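Local coordinates for 6-phospho-beta-glucosidase BglT (Thermotoga maritima, PDB 1UP7), which hydrolyses cellobiose 6'-phosphate to glucose 6-phosphate and glucose, using NAD(+) and a manganese ion as cofactors, at residues L23-D28 with L303-E308; N169-I174 with E183-K188. All blocks are in the same frame, centred on the assembly; numbering follows the deposited sequence.

Contact 1: L23-D28 with L303-E308; sequences LDISED and LIRDLE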
loop_
_atom_site.group_PDB
_atom_site.type_symbol
_atom_site.label_atom_id
_atom_site.label_comp_id
_atom_site.label_asym_id
_atom_site.label_seq_id
_atom_site.Cartn_x
_atom_site.Cartn_y
_atom_site.Cartn_z
ATOM N N LEU A 23 14.397 18.593 -36.558
ATOM C CA LEU A 23 14.004 18.955 -37.911
ATOM C C LEU A 23 12.892 18.047 -38.405
ATOM O O LEU A 23 11.954 18.512 -39.036
ATOM C CB LEU A 23 15.197 18.888 -38.879
ATOM C CG LEU A 23 16.210 20.053 -38.859
ATOM C CD1 LEU A 23 17.526 19.648 -39.565
ATOM C CD2 LEU A 23 15.659 21.395 -39.396
ATOM N N ASP A 24 13.010 16.753 -38.112
ATOM C CA ASP A 24 12.052 15.747 -38.565
ATOM C C ASP A 24 10.654 15.956 -37.979
ATOM O O ASP A 24 9.671 15.743 -38.663
ATOM C CB ASP A 24 12.537 14.327 -38.222
ATOM C CG ASP A 24 13.637 13.810 -39.162
ATOM O OD1 ASP A 24 13.926 14.413 -40.238
ATOM O OD2 ASP A 24 14.295 12.773 -38.891
ATOM N N ILE A 25 10.562 16.356 -36.715
ATOM C CA ILE A 25 9.255 16.604 -36.104
ATOM C C ILE A 25 8.732 18.015 -36.423
ATOM O O ILE A 25 7.542 18.311 -36.214
ATOM C CB ILE A 25 9.252 16.303 -34.565
ATOM C CG1 ILE A 25 10.136 17.294 -33.780
ATOM C CG2 ILE A 25 9.662 14.819 -34.288
ATOM C CD1 ILE A 25 9.645 17.579 -32.380
ATOM N N SER A 26 9.604 18.862 -36.981
ATOM C CA SER A 26 9.266 20.266 -37.250
ATOM C C SER A 26 8.205 20.431 -38.332
ATOM O O SER A 26 7.672 21.519 -38.521
ATOM C CB SER A 26 10.526 21.099 -37.553
ATOM O OG SER A 26 10.785 21.162 -38.944
ATOM N N GLU A 27 7.888 19.342 -39.018
ATOM C CA GLU A 27 6.775 19.306 -39.972
ATOM C C GLU A 27 5.439 18.973 -39.297
ATOM O O GLU A 27 4.379 19.265 -39.850
ATOM C CB GLU A 27 7.037 18.255 -41.057
ATOM C CG GLU A 27 7.979 18.669 -42.186
ATOM C CD GLU A 27 8.940 17.537 -42.562
ATOM O OE1 GLU A 27 9.790 17.155 -41.691
ATOM O OE2 GLU A 27 8.835 17.025 -43.721
ATOM N N ASP A 28 5.494 18.327 -38.129
ATOM C CA ASP A 28 4.285 17.969 -37.377
ATOM C C ASP A 28 3.965 19.030 -36.321
ATOM O O ASP A 28 2.798 19.275 -36.032
ATOM C CB ASP A 28 4.438 16.595 -36.680
ATOM C CG ASP A 28 4.880 15.464 -37.635
ATOM O OD1 ASP A 28 4.340 15.376 -38.771
ATOM O OD2 ASP A 28 5.758 14.607 -37.320
ATOM N N LEU A 303 9.414 12.243 -28.191
ATOM C CA LEU A 303 8.832 12.615 -26.899
ATOM C C LEU A 303 8.253 14.034 -26.922
ATOM O O LEU A 303 7.098 14.252 -26.544
ATOM C CB LEU A 303 9.838 12.460 -25.750
ATOM C CG LEU A 303 9.247 12.866 -24.388
ATOM C CD1 LEU A 303 8.008 11.992 -24.008
ATOM C CD2 LEU A 303 10.290 12.898 -23.236
ATOM N N ILE A 304 9.049 14.986 -27.408
ATOM C CA ILE A 304 8.634 16.384 -27.486
ATOM C C ILE A 304 7.433 16.566 -28.446
ATOM O O ILE A 304 6.483 17.268 -28.147
ATOM C CB ILE A 304 9.853 17.306 -27.858
ATOM C CG1 ILE A 304 10.749 17.520 -26.649
ATOM C CG2 ILE A 304 9.397 18.684 -28.379
ATOM C CD1 ILE A 304 12.124 18.162 -26.974
ATOM N N ARG A 305 7.497 15.913 -29.593
ATOM C CA ARG A 305 6.416 15.889 -30.559
ATOM C C ARG A 305 5.091 15.445 -29.913
ATOM O O ARG A 305 4.074 16.112 -30.068
ATOM C CB ARG A 305 6.814 14.956 -31.706
ATOM C CG ARG A 305 5.895 14.910 -32.912
ATOM C CD ARG A 305 5.279 13.526 -33.140
ATOM N NE ARG A 305 6.121 12.624 -33.903
ATOM C CZ ARG A 305 6.468 11.383 -33.535
ATOM N NH1 ARG A 305 6.084 10.840 -32.380
ATOM N NH2 ARG A 305 7.227 10.677 -34.349
ATOM N N ASP A 306 5.106 14.343 -29.167
ATOM C CA ASP A 306 3.864 13.771 -28.620
ATOM C C ASP A 306 3.447 14.486 -27.330
ATOM O O ASP A 306 2.299 14.428 -26.917
ATOM C CB ASP A 306 3.967 12.247 -28.447
ATOM C CG ASP A 306 4.315 11.548 -29.738
ATOM O OD1 ASP A 306 3.988 12.113 -30.804
ATOM O OD2 ASP A 306 4.931 10.452 -29.818
ATOM N N LEU A 307 4.381 15.192 -26.721
ATOM C CA LEU A 307 4.061 16.113 -25.626
ATOM C C LEU A 307 3.376 17.361 -26.171
ATOM O O LEU A 307 2.588 17.991 -25.469
ATOM C CB LEU A 307 5.338 16.515 -24.904
ATOM C CG LEU A 307 5.665 16.196 -23.436
ATOM C CD1 LEU A 307 4.647 15.380 -22.683
ATOM C CD2 LEU A 307 6.987 15.571 -23.356
ATOM N N GLU A 308 3.649 17.699 -27.430
ATOM C CA GLU A 308 3.028 18.867 -28.077
ATOM C C GLU A 308 1.659 18.634 -28.702
ATOM O O GLU A 308 0.883 19.554 -28.750
ATOM C CB GLU A 308 3.962 19.461 -29.143
ATOM C CG GLU A 308 5.044 20.329 -28.557
ATOM C CD GLU A 308 4.454 21.568 -27.927
ATOM O OE1 GLU A 308 3.964 22.423 -28.702
ATOM O OE2 GLU A 308 4.449 21.674 -26.670
#

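Contact 2: N169-I174 with E183-K188; sequences NFIREI and EDVFLK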
loop_
_atom_site.group_PDB
_atom_site.type_symbol
_atom_site.label_atom_id
_atom_site.label_comp_id
_atom_site.label_asym_id
_atom_site.label_seq_id
_atom_site.Cartn_x
_atom_site.Cartn_y
_atom_site.Cartn_z
ATOM N N ASN A 169 16.026 1.610 -28.842
ATOM C CA ASN A 169 16.841 0.694 -29.617
ATOM C C ASN A 169 16.207 -0.674 -29.670
ATOM O O ASN A 169 16.194 -1.300 -30.727
ATOM C CB ASN A 169 18.263 0.614 -29.049
ATOM C CG ASN A 169 19.105 1.792 -29.477
ATOM O OD1 ASN A 169 19.023 2.232 -30.620
ATOM N ND2 ASN A 169 19.902 2.325 -28.557
ATOM N N PHE A 170 15.659 -1.129 -28.540
ATOM C CA PHE A 170 14.986 -2.405 -28.542
ATOM C C PHE A 170 13.754 -2.390 -29.432
ATOM O O PHE A 170 13.520 -3.331 -30.221
ATOM C CB PHE A 170 14.601 -2.924 -27.147
ATOM C CG PHE A 170 14.004 -4.313 -27.218
ATOM C CD1 PHE A 170 14.833 -5.432 -27.335
ATOM C CD2 PHE A 170 12.608 -4.493 -27.295
ATOM C CE1 PHE A 170 14.293 -6.721 -27.451
ATOM C CE2 PHE A 170 12.065 -5.773 -27.409
ATOM C CZ PHE A 170 12.910 -6.892 -27.477
ATOM N N ILE A 171 12.950 -1.332 -29.298
ATOM C CA ILE A 171 11.726 -1.179 -30.108
ATOM C C ILE A 171 12.079 -1.181 -31.592
ATOM O O ILE A 171 11.397 -1.814 -32.410
ATOM C CB ILE A 171 10.922 0.122 -29.696
ATOM C CG1 ILE A 171 10.033 -0.142 -28.472
ATOM C CG2 ILE A 171 10.044 0.628 -30.826
ATOM C CD1 ILE A 171 9.683 1.093 -27.661
ATOM N N ARG A 172 13.166 -0.493 -31.947
ATOM C CA ARG A 172 13.668 -0.512 -33.333
ATOM C C ARG A 172 14.055 -1.904 -33.806
ATOM O O ARG A 172 13.710 -2.301 -34.906
ATOM C CB ARG A 172 14.844 0.452 -33.474
ATOM C CG ARG A 172 15.146 0.911 -34.920
ATOM C CD ARG A 172 16.662 0.962 -35.253
ATOM N NE ARG A 172 17.516 0.578 -34.104
ATOM C CZ ARG A 172 18.087 -0.626 -33.942
ATOM N NH1 ARG A 172 17.916 -1.589 -34.857
ATOM N NH2 ARG A 172 18.830 -0.866 -32.859
ATOM N N GLU A 173 14.757 -2.645 -32.961
ATOM C CA GLU A 173 15.196 -3.999 -33.298
ATOM C C GLU A 173 13.970 -4.893 -33.595
ATOM O O GLU A 173 13.943 -5.627 -34.589
ATOM C CB GLU A 173 15.999 -4.548 -32.125
ATOM C CG GLU A 173 16.770 -5.820 -32.438
ATOM C CD GLU A 173 17.893 -6.045 -31.441
ATOM O OE1 GLU A 173 18.085 -5.144 -30.562
ATOM O OE2 GLU A 173 18.577 -7.107 -31.554
ATOM N N ILE A 174 12.949 -4.789 -32.733
ATOM C CA ILE A 174 11.703 -5.542 -32.881
ATOM C C ILE A 174 10.938 -5.141 -34.122
ATOM O O ILE A 174 10.474 -6.002 -34.901
ATOM C CB ILE A 174 10.806 -5.354 -31.634
ATOM C CG1 ILE A 174 11.446 -6.014 -30.423
ATOM C CG2 ILE A 174 9.428 -5.957 -31.855
ATOM C CD1 ILE A 174 11.985 -7.357 -30.715
ATOM N N GLU A 183 5.698 2.315 -33.548
ATOM C CA GLU A 183 4.495 2.415 -32.738
ATOM C C GLU A 183 3.644 1.134 -32.745
ATOM O O GLU A 183 2.752 0.996 -31.912
ATOM C CB GLU A 183 3.663 3.633 -33.145
ATOM C CG GLU A 183 3.257 3.644 -34.613
ATOM C CD GLU A 183 2.117 4.606 -34.897
ATOM O OE1 GLU A 183 2.150 5.750 -34.377
ATOM O OE2 GLU A 183 1.186 4.221 -35.639
ATOM N N ASP A 184 3.935 0.204 -33.650
ATOM C CA ASP A 184 3.289 -1.106 -33.646
ATOM C C ASP A 184 3.806 -2.005 -32.535
ATOM O O ASP A 184 3.178 -3.019 -32.223
ATOM C CB ASP A 184 3.477 -1.811 -34.992
ATOM C CG ASP A 184 2.902 -1.026 -36.165
ATOM O OD1 ASP A 184 1.908 -0.284 -35.985
ATOM O OD2 ASP A 184 3.364 -1.122 -37.332
ATOM N N VAL A 185 4.942 -1.632 -31.952
ATOM C CA VAL A 185 5.585 -2.440 -30.933
ATOM C C VAL A 185 5.178 -1.969 -29.555
ATOM O O VAL A 185 5.382 -0.822 -29.207
ATOM C CB VAL A 185 7.131 -2.364 -30.997
ATOM C CG1 VAL A 185 7.712 -3.314 -29.943
ATOM C CG2 VAL A 185 7.641 -2.693 -32.418
ATOM N N PHE A 186 4.646 -2.877 -28.749
ATOM C CA PHE A 186 4.217 -2.521 -27.404
ATOM C C PHE A 186 4.784 -3.548 -26.417
ATOM O O PHE A 186 4.718 -4.746 -26.641
ATOM C CB PHE A 186 2.672 -2.427 -27.413
ATOM C CG PHE A 186 2.066 -2.045 -26.092
ATOM C CD1 PHE A 186 1.752 -3.023 -25.148
ATOM C CD2 PHE A 186 1.780 -0.712 -25.805
ATOM C CE1 PHE A 186 1.190 -2.675 -23.909
ATOM C CE2 PHE A 186 1.219 -0.354 -24.569
ATOM C CZ PHE A 186 0.914 -1.345 -23.621
ATOM N N LEU A 187 5.354 -3.059 -25.333
ATOM C CA LEU A 187 6.140 -3.868 -24.412
ATOM C C LEU A 187 5.579 -3.885 -22.992
ATOM O O LEU A 187 5.068 -2.873 -22.507
ATOM C CB LEU A 187 7.559 -3.290 -24.336
ATOM C CG LEU A 187 8.659 -3.653 -25.353
ATOM C CD1 LEU A 187 8.216 -4.331 -26.627
ATOM C CD2 LEU A 187 9.478 -2.443 -25.656
ATOM N N LYS A 188 5.689 -5.023 -22.314
ATOM C CA LYS A 188 5.735 -4.970 -20.863
ATOM C C LYS A 188 7.206 -4.801 -20.493
ATOM O O LYS A 188 8.022 -5.716 -20.652
ATOM C CB LYS A 188 5.096 -6.173 -20.175
ATOM C CG LYS A 188 5.119 -6.003 -18.664
ATOM C CD LYS A 188 4.405 -7.123 -17.959
ATOM C CE LYS A 188 4.761 -7.133 -16.481
ATOM N NZ LYS A 188 3.761 -7.986 -15.744
#

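Contact 1: L23-D28 with L303-E308
Ile25 and Arg305 make most of the apolar touch here, where helices 15-25 and 296-308 come together and the backbones are nearest. CG2 of Ile25 lies 3.8 Å from CB of Arg305, and CB of Ile25 rests against the same CB and CG, so the isoleucine branch packs on the base of the arginine chain. Ile25 CG1 stands between its own backbone N and carbonyl carbon (chi1 67°), which lays CD1 against the backbone N and CB of Arg305, with Ile304 CG2 a little farther, at 4.2 Å.

The polar part is a looser salt-bridge network of Asp28, Arg305 and Asp306. Asp28 OD2 approaches the edge of the Arg305 guanidinium, but at 4.0 Å from NE this is a long salt bridge, the two planes 51° apart. NH1 of Arg305 makes a salt-bridging hydrogen bond of 2.9 Å to Asp306 OD1 (163°), close to the guanidinium plane; Asp306 thus probably fixes the arginine's rotation more firmly than Asp28 does. His315 is a second partner of Asp306.

Helix 15-25 and the residues after it, in the NAD-binding Rossmann domain, meet the last turn of helix 296-308, whose Ile304 and Leu307 rest on Tyr76 of strand 76-79 and whose Leu303 and Leu307 reach strands 160-162 and 333-341.

Contact 2: N169-I174 with E183-K188
Ile171 and Leu187 lead a helix-on-strand contact between apolar side chains, in which helix 166-177 lies on strand 185-190 of the antiparallel sheet just after it in the chain. The axes of the short segments pass 9.0 Å apart at 127°, and Val185 and Leu187, alternate residues of the strand, both point at the helix.

Ile171 straddles the two. Its CG1, anti to the carbonyl carbon (chi1 -83°), meets Leu187 CD2 at 3.7 Å, while CG2 faces CB of Val185 at 4.2 Å, the two side chains running past each other in opposite directions. The carbonyl O of Ile171 lies against Val185 CG2 at 3.9 Å. Losing both branches to an alanine here would probably open a gap before Leu187 CD2 and Val185 CB, leaving Phe170 as the remaining helix neighbour of Leu187 and Ile174 that of Val185.

One turn on, Ile174 crosses Val185 at about a right angle: its CG2, anti to the backbone N, sits over the valine fork, 3.7 Å from CG1 and 3.8 Å from CG2 of Val185. Both valine methyls thus meet the one isoleucine CG2, while the Ile171 side chain touches the valine at CB.

Ile316 of strand 313-320 also touches Ile171 and Leu187, and Val212 of helix 209-216 packs on Phe170 and Ile174. Phe186, whose CB is directed away from the helix, has its ring against His346 of the second subunit. Phe170 brings its ring obliquely to the leucine fork, CD2 of Phe170 lying 4.1 Å from Leu187 CD2 and CE2 lying 4.2 Å from Leu187 CD1.

Contact 2 is the more buried of the two: none of its touching residues is exposed, and aliphatic and aromatic side chains carry it. Contact 1 is partly buried, with an isoleucine pair inside and its charged groups nearer the solvent. They share no helix or strand. Residues 23-28 and 303-308 join segments 275 residues apart, one from the Rossmann part of the protein, the other from the C-terminal family 4 part, whereas 169-174 and 183-188 are neighbours in sequence, nested within that long span. Strand 313-320 approaches both, through His315 at contact 1 and Ile316 at contact 2. Their centres lie 19 Å apart, and their nearest atoms are about 7 Å apart.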